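Local atomic coordinates of ADP-ribose pyrophosphatase MutT (Rickettsia felis, PDB entry 4KYX), a protein that probably hydrolyses the pyrophosphate bond of nucleotides such as 8-oxo-dGTP or ADP-ribose, with magnesium as cofactor. Residues 27-32 with 67-72. Numbering follows the deposited sequence.
Sequences EILLGK and TNLIIE
Leu29 lays its CD2 methyl against Thr67 CG2 and Leu69 CD1, where the Nudix helix 55-67 gives way to the loop before strand 75-84. In this Nudix fold the contact joins strand 28-34 of the three-stranded antiparallel sheet to the end of that helix and the loop after it. Three buried side chains do all the touching, without a hydrogen bond across the gap. The nearest CA atoms, of Leu29 and Thr67, are 9.4 Å apart, so the side chains span the gap.

Leu29 CD2 meets Thr67 CG2 tip to tip at 3.7 Å, and the same methyl reaches Leu69 CD1 at 4.0 Å. The leucine's first torsion puts CG anti to the backbone N (chi1 -170°), and CD2 in turn stands roughly anti to CA, which makes it the far-reaching methyl of the pair. Leu29 also packs on Ile21 of strand 14-22 and on Trp117 and Trp119 of strand 116-120.

On the helix side, Thr67 divides its two branches. CG2 faces Leu29, while OG1 turns back to the chain and hydrogen-bonds to Val63 O one turn earlier. Between Thr67 and Leu69 comes Asn68, the first residue to leave the helix; its positive phi (67°) fits the Nudix-box position usually held by glycine. Leu69 takes the hydrophobic position that follows, and it packs on Val63 as well as on Leu29. The Asn68 backbone O and the Ile70 N are both held by the side chain of Asn102, which helps fix the chain as it leaves the helix. The bend itself is an ST turn: Thr67 OG1 accepts the backbone N-H of Leu69, with an N to OG1 distance of 3.1 Å.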
loop_
_atom_site.group_PDB
_atom_site.type_symbol
_atom_site.label_atom_id
_atom_site.label_comp_id
_atom_site.label_asym_id
_atom_site.label_seq_id
_atom_site.Cartn_x
_atom_site.Cartn_y
_atom_site.Cartn_z
ATOM N N GLU A 27 -21.074 -14.061 0.122
ATOM C CA GLU A 27 -20.508 -14.150 -1.202
ATOM C C GLU A 27 -19.862 -12.809 -1.563
ATOM O O GLU A 27 -20.299 -11.739 -1.107
ATOM C CB GLU A 27 -21.591 -14.501 -2.226
ATOM C CG GLU A 27 -22.452 -15.685 -1.785
ATOM C CD GLU A 27 -23.643 -15.922 -2.688
ATOM O OE1 GLU A 27 -24.356 -14.957 -3.076
ATOM O OE2 GLU A 27 -23.917 -17.104 -2.970
ATOM N N ILE A 28 -18.903 -12.871 -2.450
ATOM C CA ILE A 28 -18.200 -11.665 -2.905
ATOM C C ILE A 28 -18.552 -11.327 -4.346
ATOM O O ILE A 28 -18.882 -12.212 -5.209
ATOM C CB ILE A 28 -16.679 -11.791 -2.791
ATOM C CG1 ILE A 28 -16.207 -12.958 -3.655
ATOM C CG2 ILE A 28 -16.273 -11.986 -1.343
ATOM C CD1 ILE A 28 -14.707 -13.008 -3.755
ATOM N N LEU A 29 -18.540 -10.037 -4.620
ATOM C CA LEU A 29 -18.983 -9.522 -5.910
ATOM C C LEU A 29 -17.741 -9.441 -6.784
ATOM O O LEU A 29 -16.747 -8.867 -6.378
ATOM C CB LEU A 29 -19.612 -8.126 -5.760
ATOM C CG LEU A 29 -20.305 -7.644 -7.047
ATOM C CD1 LEU A 29 -21.636 -8.387 -7.151
ATOM C CD2 LEU A 29 -20.509 -6.151 -7.165
ATOM N N LEU A 30 -17.808 -10.015 -7.972
ATOM C CA LEU A 30 -16.757 -9.879 -8.969
ATOM C C LEU A 30 -17.344 -9.438 -10.284
ATOM O O LEU A 30 -18.495 -9.852 -10.684
ATOM C CB LEU A 30 -15.985 -11.188 -9.165
ATOM C CG LEU A 30 -15.262 -11.778 -7.926
ATOM C CD1 LEU A 30 -14.690 -13.129 -8.305
ATOM C CD2 LEU A 30 -14.207 -10.853 -7.360
ATOM N N GLY A 31 -16.525 -8.654 -11.007
ATOM C CA GLY A 31 -16.862 -8.092 -12.315
ATOM C C GLY A 31 -16.085 -8.749 -13.414
ATOM O O GLY A 31 -14.835 -8.854 -13.319
ATOM N N LYS A 32 -16.804 -9.269 -14.400
ATOM C CA LYS A 32 -16.169 -9.848 -15.580
ATOM C C LYS A 32 -15.735 -8.800 -16.598
ATOM O O LYS A 32 -16.529 -7.971 -17.061
ATOM C CB LYS A 32 -17.014 -10.938 -16.270
ATOM C CG LYS A 32 -16.177 -11.836 -17.221
ATOM C CD LYS A 32 -16.964 -12.941 -17.879
ATOM C CE LYS A 32 -18.047 -12.347 -18.828
ATOM N NZ LYS A 32 -18.657 -13.385 -19.663
ATOM N N THR A 67 -21.213 -0.033 -9.023
ATOM C CA THR A 67 -22.139 -1.103 -8.724
ATOM C C THR A 67 -23.465 -0.601 -8.161
ATOM O O THR A 67 -24.353 -1.404 -7.973
ATOM C CB THR A 67 -21.562 -2.098 -7.694
ATOM O OG1 THR A 67 -21.469 -1.430 -6.414
ATOM C CG2 THR A 67 -20.224 -2.623 -8.139
ATOM N N ASN A 68 -23.573 0.686 -7.837
ATOM C CA ASN A 68 -24.736 1.270 -7.132
ATOM C C ASN A 68 -24.914 0.784 -5.688
ATOM O O ASN A 68 -25.921 1.086 -5.061
ATOM C CB ASN A 68 -26.021 0.974 -7.939
ATOM C CG ASN A 68 -27.140 1.953 -7.714
ATOM O OD1 ASN A 68 -26.927 3.131 -7.629
ATOM N ND2 ASN A 68 -28.380 1.451 -7.666
ATOM N N LEU A 69 -23.935 0.065 -5.154
ATOM C CA LEU A 69 -24.030 -0.517 -3.843
ATOM C C LEU A 69 -23.409 0.423 -2.824
ATOM O O LEU A 69 -22.430 1.115 -3.109
ATOM C CB LEU A 69 -23.304 -1.854 -3.760
ATOM C CG LEU A 69 -23.859 -2.962 -4.638
ATOM C CD1 LEU A 69 -23.006 -4.215 -4.695
ATOM C CD2 LEU A 69 -25.273 -3.268 -4.168
ATOM N N ILE A 70 -24.009 0.421 -1.642
ATOM C CA ILE A 70 -23.554 1.227 -0.522
ATOM C C ILE A 70 -22.899 0.280 0.452
ATOM O O ILE A 70 -23.559 -0.631 0.998
ATOM C CB ILE A 70 -24.765 1.969 0.154
ATOM C CG1 ILE A 70 -25.301 3.024 -0.787
ATOM C CG2 ILE A 70 -24.295 2.560 1.454
ATOM C CD1 ILE A 70 -26.577 3.726 -0.284
ATOM N N ILE A 71 -21.596 0.484 0.686
ATOM C CA ILE A 71 -20.905 -0.309 1.687
ATOM C C ILE A 71 -20.635 0.530 2.868
ATOM O O ILE A 71 -20.568 1.782 2.753
ATOM C CB ILE A 71 -19.574 -0.941 1.193
ATOM C CG1 ILE A 71 -18.680 0.115 0.570
ATOM C CG2 ILE A 71 -19.848 -2.098 0.223
ATOM C CD1 ILE A 71 -17.225 -0.238 0.671
ATOM N N GLU A 72 -20.507 -0.141 4.016
ATOM C CA GLU A 72 -20.165 0.533 5.247
ATOM C C GLU A 72 -18.879 -0.035 5.869
ATOM O O GLU A 72 -18.575 -1.218 5.689
ATOM C CB GLU A 72 -21.324 0.470 6.261
ATOM C CG GLU A 72 -21.646 -0.937 6.738
ATOM C CD GLU A 72 -22.696 -1.029 7.849
ATOM O OE1 GLU A 72 -23.461 -0.023 8.163
ATOM O OE2 GLU A 72 -22.779 -2.170 8.389
#